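PatF (Prochloron didemni, PDB 4BG2) probably acts as a prenyltransferase-like protein in the biosynthesis of patellamides, cyanobactin natural products. Local coordinates at residues S127-S132 / L180-R185; E226-G231 / F244-I249. All coordinates share one frame; numbering follows the deposited sequence.

How the contacts relate
Both contacts sit on strand ends of the same ten-stranded antiparallel barrel, on opposite sides of the chain's centre; their own centres lie about 29 Å apart and their nearest atoms about 13 Å. Contact 1 joins the loop before strand 133-140 to the end of strand 173-181 and the turn after it, whereas contact 2 joins strands 229-233 and 242-247 of one hairpin. Each is partly buried. In contact 1 one backbone bond and a buried phenylalanine hold the two parts together, while charged groups gather on their more exposed side. Contact 2 is larger in buried area, with several backbone bonds and mostly aromatic packing; its strand pairs are largely buried, its loop end exposed.

Contact 1: residues S127-S132 / L180-R185; sequences SKLEDS and LFFDGR
F182 meets S132 with both backbone and ring. Its N donates to S132 O at 3.0 Å with an N-H...O angle of 147°, approaching nearly in line with the C=O bond, and that same oxygen lies 3.5 Å above one face of the F182 ring, displaced toward the rim. S132 CB lies over the same face, near its rim, 3.7 Å from F182 CE2. The L129 and F182 side chains cross at about a right angle, L129 CD1 3.9 Å from F182 CD2; chi1 puts L129 CG anti to the backbone N, and chi2 (60°) then sets CD1. S132 O also receives a CA-H...O contact from F181. E130 O lies 3.5 Å from the carboxylate carbon CG of D183, without a hydrogen bond, and E130 CB meets D183 CB at 4.0 Å.

The S132-F182 bond lies just beyond the paired strands 133-140 and 173-181 of the barrel, where a short 3-10 turn (129-131) meets the type I turn from F181 to G184 that leads into strand 186-194. I90 of helix 79-91, I98 and V134 pack further round F182, making its ring part of the buried side of this junction.

D131 O lies in plane at the edge of the F181 ring, 3.7 Å from F181 CD1. R185 NH1 sits over one face of that ring. The guanidinium is fixed side-on by D183: NE and NH2 both donate to OD2, with R185 NE 3.0 Å from D183 OD2 on its syn lone pair. D183 OD1 takes the R185 backbone N in an Asx turn, at 168°. K128 NZ forms a salt bridge with D131 OD1, and the S132 hydroxyl bonds to the backbone N of G126.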
ATOM      1  N   SER A 127      15.840   2.776  -7.235  1.00 42.98           N
ATOM      2  CA  SER A 127      17.190   3.319  -7.413  1.00 46.01           C
ATOM      3  C   SER A 127      17.443   3.834  -8.824  1.00 46.87           C
ATOM      4  O   SER A 127      18.295   4.700  -9.030  1.00 47.38           O
ATOM      5  CB  SER A 127      18.225   2.257  -7.076  1.00 48.20           C
ATOM      6  OG  SER A 127      17.985   1.107  -7.862  1.00 51.94           O
ATOM      7  N   LYS A 128      16.718   3.286  -9.792  1.00 45.43           N
ATOM      8  CA  LYS A 128      16.782   3.765 -11.167  1.00 47.50           C
ATOM      9  C   LYS A 128      15.418   3.706 -11.809  1.00 43.22           C
ATOM     10  O   LYS A 128      14.505   3.072 -11.276  1.00 40.58           O
ATOM     11  CB  LYS A 128      17.801   2.959 -11.976  1.00 54.40           C
ATOM     12  CG  LYS A 128      17.728   1.465 -11.766  1.00 57.41           C
ATOM     13  CD  LYS A 128      18.899   0.792 -12.431  1.00 64.14           C
ATOM     14  CE  LYS A 128      19.054  -0.655 -12.016  1.00 65.94           C
ATOM     15  NZ  LYS A 128      17.842  -1.441 -12.354  1.00 65.05           N
ATOM     16  N   LEU A 129      15.286   4.376 -12.944  1.00 41.68           N
ATOM     17  CA  LEU A 129      14.014   4.496 -13.646  1.00 42.70           C
ATOM     18  C   LEU A 129      13.286   3.140 -13.792  1.00 40.85           C
ATOM     19  O   LEU A 129      12.123   3.021 -13.447  1.00 38.44           O
ATOM     20  CB  LEU A 129      14.237   5.143 -15.028  1.00 46.50           C
ATOM     21  CG  LEU A 129      13.004   5.388 -15.901  1.00 46.45           C
ATOM     22  CD1 LEU A 129      12.028   6.315 -15.207  1.00 45.10           C
ATOM     23  CD2 LEU A 129      13.431   5.970 -17.243  1.00 51.20           C
ATOM     24  N   GLU A 130      14.008   2.127 -14.254  1.00 41.09           N
ATOM     25  CA  GLU A 130      13.439   0.827 -14.569  1.00 41.72           C
ATOM     26  C   GLU A 130      12.979   0.039 -13.336  1.00 41.33           C
ATOM     27  O   GLU A 130      12.156  -0.850 -13.467  1.00 42.04           O
ATOM     28  CB  GLU A 130      14.444   0.009 -15.393  1.00 44.47           C
ATOM     29  CG  GLU A 130      14.771   0.645 -16.749  1.00 46.42           C
ATOM     30  CD  GLU A 130      15.764   1.826 -16.677  1.00 49.20           C
ATOM     31  OE1 GLU A 130      16.384   2.038 -15.598  1.00 48.15           O
ATOM     32  OE2 GLU A 130      15.938   2.534 -17.711  1.00 48.22           O
ATOM     33  N   ASP A 131      13.455   0.404 -12.146  1.00 39.77           N
ATOM     34  CA  ASP A 131      12.980  -0.188 -10.891  1.00 38.21           C
ATOM     35  C   ASP A 131      11.839   0.569 -10.239  1.00 33.50           C
ATOM     36  O   ASP A 131      11.367   0.158  -9.203  1.00 32.30           O
ATOM     37  CB  ASP A 131      14.086  -0.236  -9.840  1.00 43.73           C
ATOM     38  CG  ASP A 131      15.091  -1.303 -10.095  1.00 50.15           C
ATOM     39  OD1 ASP A 131      15.007  -1.977 -11.148  1.00 58.16           O
ATOM     40  OD2 ASP A 131      15.982  -1.464  -9.224  1.00 57.83           O
ATOM     41  N   SER A 132      11.435   1.706 -10.798  1.00 30.89           N
ATOM     42  CA  SER A 132      10.360   2.478 -10.224  1.00 27.91           C
ATOM     43  C   SER A 132       9.053   1.917 -10.701  1.00 25.11           C
ATOM     44  O   SER A 132       9.026   1.160 -11.658  1.00 26.31           O
ATOM     45  CB  SER A 132      10.527   3.955 -10.595  1.00 29.43           C
ATOM     46  OG  SER A 132      11.732   4.433 -10.002  1.00 30.25           O
ATOM     47  N   LEU A 180       3.127  -1.840 -11.185  1.00 24.69           N
ATOM     48  CA  LEU A 180       3.530  -1.738 -12.579  1.00 26.07           C
ATOM     49  C   LEU A 180       4.878  -1.088 -12.701  1.00 25.09           C
ATOM     50  O   LEU A 180       4.992   0.130 -12.626  1.00 24.62           O
ATOM     51  CB  LEU A 180       2.492  -0.938 -13.367  1.00 29.32           C
ATOM     52  CG  LEU A 180       1.081  -1.550 -13.447  1.00 30.81           C
ATOM     53  CD1 LEU A 180       0.357  -1.470 -12.120  1.00 32.25           C
ATOM     54  CD2 LEU A 180       0.257  -0.826 -14.494  1.00 33.50           C
ATOM     55  N   PHE A 181       5.904  -1.905 -12.902  1.00 26.34           N
ATOM     56  CA  PHE A 181       7.253  -1.416 -13.004  1.00 27.87           C
ATOM     57  C   PHE A 181       7.520  -0.831 -14.388  1.00 29.32           C
ATOM     58  O   PHE A 181       6.936  -1.261 -15.399  1.00 29.52           O
ATOM     59  CB  PHE A 181       8.246  -2.519 -12.695  1.00 28.94           C
ATOM     60  CG  PHE A 181       8.201  -3.008 -11.275  1.00 30.44           C
ATOM     61  CD1 PHE A 181       8.925  -2.362 -10.281  1.00 30.29           C
ATOM     62  CD2 PHE A 181       7.480  -4.146 -10.933  1.00 31.08           C
ATOM     63  CE1 PHE A 181       8.934  -2.836  -8.981  1.00 30.30           C
ATOM     64  CE2 PHE A 181       7.484  -4.627  -9.631  1.00 31.19           C
ATOM     65  CZ  PHE A 181       8.208  -3.962  -8.649  1.00 31.50           C
ATOM     66  N   PHE A 182       8.455   0.110 -14.433  1.00 29.48           N
ATOM     67  CA  PHE A 182       8.724   0.865 -15.653  1.00 31.19           C
ATOM     68  C   PHE A 182       9.591   0.113 -16.665  1.00 32.44           C
ATOM     69  O   PHE A 182       9.789   0.591 -17.761  1.00 31.78           O
ATOM     70  CB  PHE A 182       9.352   2.215 -15.323  1.00 32.10           C
ATOM     71  CG  PHE A 182       8.481   3.107 -14.497  1.00 31.26           C
ATOM     72  CD1 PHE A 182       7.140   2.834 -14.316  1.00 32.03           C
ATOM     73  CD2 PHE A 182       8.998   4.238 -13.927  1.00 32.88           C
ATOM     74  CE1 PHE A 182       6.337   3.653 -13.554  1.00 31.91           C
ATOM     75  CE2 PHE A 182       8.201   5.084 -13.188  1.00 32.96           C
ATOM     76  CZ  PHE A 182       6.865   4.789 -12.992  1.00 32.46           C
ATOM     77  N   ASP A 183      10.058  -1.081 -16.314  1.00 32.27           N
ATOM     78  CA  ASP A 183      10.691  -1.976 -17.280  1.00 32.83           C
ATOM     79  C   ASP A 183       9.732  -2.995 -17.890  1.00 33.15           C
ATOM     80  O   ASP A 183      10.165  -3.899 -18.607  1.00 36.80           O
ATOM     81  CB  ASP A 183      11.846  -2.730 -16.621  1.00 34.06           C
ATOM     82  CG  ASP A 183      11.400  -3.628 -15.502  1.00 34.14           C
ATOM     83  OD1 ASP A 183      10.193  -3.620 -15.123  1.00 33.05           O
ATOM     84  OD2 ASP A 183      12.275  -4.342 -14.955  1.00 38.78           O
ATOM     85  N   GLY A 184       8.442  -2.883 -17.607  1.00 31.71           N
ATOM     86  CA  GLY A 184       7.456  -3.782 -18.201  1.00 32.41           C
ATOM     87  C   GLY A 184       7.029  -4.936 -17.288  1.00 32.62           C
ATOM     88  O   GLY A 184       6.088  -5.634 -17.600  1.00 32.39           O
ATOM     89  N   ARG A 185       7.677  -5.117 -16.139  1.00 32.62           N
ATOM     90  CA  ARG A 185       7.200  -6.106 -15.161  1.00 32.84           C
ATOM     91  C   ARG A 185       5.976  -5.603 -14.419  1.00 30.41           C
ATOM     92  O   ARG A 185       5.870  -4.428 -14.085  1.00 29.51           O
ATOM     93  CB  ARG A 185       8.259  -6.413 -14.135  1.00 33.68           C
ATOM     94  CG  ARG A 185       9.349  -7.331 -14.625  1.00 37.54           C
ATOM     95  CD  ARG A 185      10.344  -7.564 -13.494  1.00 39.18           C
ATOM     96  NE  ARG A 185      11.005  -6.311 -13.162  1.00 39.34           N
ATOM     97  CZ  ARG A 185      11.038  -5.742 -11.960  1.00 39.17           C
ATOM     98  NH1 ARG A 185      10.486  -6.312 -10.902  1.00 37.91           N
ATOM     99  NH2 ARG A 185      11.653  -4.580 -11.830  1.00 38.91           N
TER

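Contact 2: residues E226-G231 / F244-I249; sequences EGYLFG and FFYHSI
L229 and Y246 face each other as an antiparallel hydrogen-bonded pair, Y246 N donating to L229 O at 3.0 Å. The next such pair, G231 and F244, exchanges two bonds; the shorter runs from F244 N to G231 O at 2.7 Å with an N-H...O angle of 168°. Between them F230 and F245 form the non-hydrogen-bonded pair. Toward the loop end Y228 N makes only a weak bond to Y246 O, bent to 131°, and G227 CA adds a CA-H...O contact to that carbonyl. Among the side chains, the Y246 hydroxyl bonds to E51.

Two CH-pi contacts finish this end. G227 CA lies over one face of the H247 imidazole, 3.7 Å from its centroid. Y246 CB sits over one face of the Y228 ring, 3.7 Å from Y228 CZ, while Y228 OH reaches 3.4 Å from Y246 CD1. Chi1 of Y228 (71°) puts CG between the backbone N and the carbonyl carbon.

Apolar contacts divide between the two faces of the sheet. F230 and F245 lie side by side and point the same way, touching through F230 CE1 and F245 CE1 at 3.4 Å with their ring planes oblique; helix 206-215 packs on F230 from outside. On the other face L229 CB meets Y246 CB at 3.9 Å, and F244 meets Y299. The arrangement is a two-stranded antiparallel hairpin within a ten-stranded barrel wall, helices on one face and the interior on the other, consistent with the prenyltransferase barrel (ABBA) fold.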
ATOM      1  N   GLU A 226      -1.903  -7.552  18.092  1.00 46.45           N
ATOM      2  CA  GLU A 226      -1.593  -6.366  18.906  1.00 48.63           C
ATOM      3  C   GLU A 226      -1.941  -5.012  18.275  1.00 46.97           C
ATOM      4  O   GLU A 226      -2.125  -4.028  18.990  1.00 46.80           O
ATOM      5  CB  GLU A 226      -0.111  -6.368  19.290  1.00 50.08           C
ATOM      6  CG  GLU A 226       0.245  -7.514  20.223  1.00 52.81           C
ATOM      7  CD  GLU A 226      -0.674  -7.574  21.424  1.00 55.72           C
ATOM      8  OE1 GLU A 226      -0.726  -6.584  22.187  1.00 58.53           O
ATOM      9  OE2 GLU A 226      -1.357  -8.608  21.589  1.00 59.03           O
ATOM     10  N   GLY A 227      -1.992  -4.955  16.947  1.00 44.67           N
ATOM     11  CA  GLY A 227      -2.414  -3.743  16.251  1.00 43.60           C
ATOM     12  C   GLY A 227      -3.891  -3.849  15.947  1.00 43.86           C
ATOM     13  O   GLY A 227      -4.543  -4.801  16.353  1.00 45.15           O
ATOM     14  N   TYR A 228      -4.427  -2.895  15.207  1.00 42.14           N
ATOM     15  CA  TYR A 228      -5.849  -2.942  14.874  1.00 41.77           C
ATOM     16  C   TYR A 228      -6.128  -3.775  13.615  1.00 38.00           C
ATOM     17  O   TYR A 228      -7.265  -4.168  13.366  1.00 39.04           O
ATOM     18  CB  TYR A 228      -6.434  -1.534  14.738  1.00 41.82           C
ATOM     19  CG  TYR A 228      -5.990  -0.753  13.524  1.00 41.25           C
ATOM     20  CD1 TYR A 228      -6.664  -0.867  12.298  1.00 41.25           C
ATOM     21  CD2 TYR A 228      -4.923   0.135  13.600  1.00 40.85           C
ATOM     22  CE1 TYR A 228      -6.262  -0.138  11.177  1.00 39.29           C
ATOM     23  CE2 TYR A 228      -4.528   0.875  12.489  1.00 40.21           C
ATOM     24  CZ  TYR A 228      -5.204   0.731  11.284  1.00 39.19           C
ATOM     25  OH  TYR A 228      -4.816   1.456  10.178  1.00 40.70           O
ATOM     26  N   LEU A 229      -5.099  -4.052  12.828  1.00 35.26           N
ATOM     27  CA  LEU A 229      -5.289  -4.823  11.601  1.00 32.87           C
ATOM     28  C   LEU A 229      -4.046  -5.600  11.316  1.00 29.62           C
ATOM     29  O   LEU A 229      -2.945  -5.137  11.564  1.00 29.72           O
ATOM     30  CB  LEU A 229      -5.643  -3.887  10.417  1.00 33.05           C
ATOM     31  CG  LEU A 229      -6.091  -4.467   9.054  1.00 34.86           C
ATOM     32  CD1 LEU A 229      -7.306  -5.371   9.160  1.00 36.09           C
ATOM     33  CD2 LEU A 229      -6.401  -3.340   8.065  1.00 36.48           C
ATOM     34  N   PHE A 230      -4.222  -6.779  10.750  1.00 29.06           N
ATOM     35  CA  PHE A 230      -3.116  -7.612  10.298  1.00 28.54           C
ATOM     36  C   PHE A 230      -3.428  -8.003   8.871  1.00 27.50           C
ATOM     37  O   PHE A 230      -4.584  -8.342   8.553  1.00 28.05           O
ATOM     38  CB  PHE A 230      -3.012  -8.870  11.175  1.00 28.91           C
ATOM     39  CG  PHE A 230      -2.070  -9.920  10.630  1.00 29.74           C
ATOM     40  CD1 PHE A 230      -0.696  -9.688  10.591  1.00 29.78           C
ATOM     41  CD2 PHE A 230      -2.548 -11.130  10.174  1.00 29.89           C
ATOM     42  CE1 PHE A 230       0.171 -10.642  10.086  1.00 29.27           C
ATOM     43  CE2 PHE A 230      -1.698 -12.083   9.668  1.00 29.79           C
ATOM     44  CZ  PHE A 230      -0.325 -11.843   9.632  1.00 29.05           C
ATOM     45  N   GLY A 231      -2.425  -7.957   8.014  1.00 27.31           N
ATOM     46  CA  GLY A 231      -2.601  -8.344   6.609  1.00 26.56           C
ATOM     47  C   GLY A 231      -1.393  -9.073   6.075  1.00 26.13           C
ATOM     48  O   GLY A 231      -0.303  -8.980   6.616  1.00 26.65           O
ATOM     49  N   PHE A 244       1.810  -7.402   7.035  1.00 24.55           N
ATOM     50  CA  PHE A 244       1.633  -6.011   7.381  1.00 27.10           C
ATOM     51  C   PHE A 244       1.028  -5.995   8.778  1.00 26.73           C
ATOM     52  O   PHE A 244       0.043  -6.672   9.020  1.00 26.06           O
ATOM     53  CB  PHE A 244       0.639  -5.320   6.429  1.00 28.77           C
ATOM     54  CG  PHE A 244       1.244  -4.753   5.195  1.00 33.99           C
ATOM     55  CD1 PHE A 244       1.806  -5.580   4.224  1.00 38.25           C
ATOM     56  CD2 PHE A 244       1.150  -3.374   4.922  1.00 35.45           C
ATOM     57  CE1 PHE A 244       2.330  -5.028   3.039  1.00 38.36           C
ATOM     58  CE2 PHE A 244       1.656  -2.841   3.752  1.00 36.28           C
ATOM     59  CZ  PHE A 244       2.244  -3.670   2.803  1.00 36.71           C
ATOM     60  N   PHE A 245       1.580  -5.158   9.650  1.00 26.51           N
ATOM     61  CA  PHE A 245       1.068  -4.970  10.998  1.00 28.04           C
ATOM     62  C   PHE A 245       0.690  -3.499  11.172  1.00 28.84           C
ATOM     63  O   PHE A 245       1.583  -2.672  11.258  1.00 28.93           O
ATOM     64  CB  PHE A 245       2.138  -5.371  12.006  1.00 28.50           C
ATOM     65  CG  PHE A 245       2.653  -6.762  11.805  1.00 28.65           C
ATOM     66  CD1 PHE A 245       1.983  -7.848  12.365  1.00 29.75           C
ATOM     67  CD2 PHE A 245       3.783  -6.992  11.051  1.00 27.50           C
ATOM     68  CE1 PHE A 245       2.450  -9.133  12.176  1.00 31.71           C
ATOM     69  CE2 PHE A 245       4.253  -8.270  10.853  1.00 28.49           C
ATOM     70  CZ  PHE A 245       3.586  -9.346  11.411  1.00 30.47           C
ATOM     71  N   TYR A 246      -0.615  -3.198  11.227  1.00 29.71           N
ATOM     72  CA  TYR A 246      -1.129  -1.826  11.334  1.00 31.44           C
ATOM     73  C   TYR A 246      -1.369  -1.415  12.791  1.00 32.97           C
ATOM     74  O   TYR A 246      -2.000  -2.139  13.545  1.00 31.95           O
ATOM     75  CB  TYR A 246      -2.420  -1.639  10.501  1.00 33.40           C
ATOM     76  CG  TYR A 246      -2.166  -1.203   9.028  1.00 34.70           C
ATOM     77  CD1 TYR A 246      -2.064   0.166   8.702  1.00 38.38           C
ATOM     78  CD2 TYR A 246      -2.035  -2.119   7.991  1.00 35.31           C
ATOM     79  CE1 TYR A 246      -1.831   0.599   7.394  1.00 37.58           C
ATOM     80  CE2 TYR A 246      -1.799  -1.690   6.667  1.00 36.08           C
ATOM     81  CZ  TYR A 246      -1.688  -0.328   6.382  1.00 37.57           C
ATOM     82  OH  TYR A 246      -1.449   0.153   5.086  1.00 39.90           O
ATOM     83  N   HIS A 247      -0.855  -0.249  13.170  1.00 34.16           N
ATOM     84  CA  HIS A 247      -1.014   0.296  14.515  1.00 36.93           C
ATOM     85  C   HIS A 247      -1.472   1.744  14.477  1.00 38.90           C
ATOM     86  O   HIS A 247      -0.991   2.536  13.660  1.00 37.82           O
ATOM     87  CB  HIS A 247       0.307   0.230  15.267  1.00 37.14           C
ATOM     88  CG  HIS A 247       0.713  -1.156  15.630  1.00 38.19           C
ATOM     89  ND1 HIS A 247       0.425  -1.715  16.855  1.00 39.10           N
ATOM     90  CD2 HIS A 247       1.368  -2.105  14.920  1.00 37.28           C
ATOM     91  CE1 HIS A 247       0.897  -2.950  16.886  1.00 40.62           C
ATOM     92  NE2 HIS A 247       1.470  -3.211  15.724  1.00 37.95           N
ATOM     93  N   SER A 248      -2.384   2.087  15.381  1.00 40.18           N
ATOM     94  CA  SER A 248      -2.893   3.439  15.465  1.00 43.36           C
ATOM     95  C   SER A 248      -2.160   4.244  16.541  1.00 46.64           C
ATOM     96  O   SER A 248      -2.302   5.444  16.593  1.00 49.04           O
ATOM     97  CB  SER A 248      -4.402   3.428  15.728  1.00 43.24           C
ATOM     98  OG  SER A 248      -4.679   2.784  16.947  1.00 43.40           O
ATOM     99  N   ILE A 249      -1.367   3.578  17.373  1.00 49.53           N
ATOM    100  CA  ILE A 249      -0.551   4.248  18.375  1.00 53.01           C
ATOM    101  C   ILE A 249       0.920   3.986  18.071  1.00 52.70           C
ATOM    102  O   ILE A 249       1.439   2.888  18.287  1.00 52.91           O
ATOM    103  CB  ILE A 249      -0.883   3.790  19.813  1.00 56.67           C
ATOM    104  CG1 ILE A 249      -2.403   3.611  19.978  1.00 58.53           C
ATOM    105  CG2 ILE A 249      -0.350   4.806  20.824  1.00 58.94           C
ATOM    106  CD1 ILE A 249      -2.827   3.106  21.344  1.00 62.07           C
TER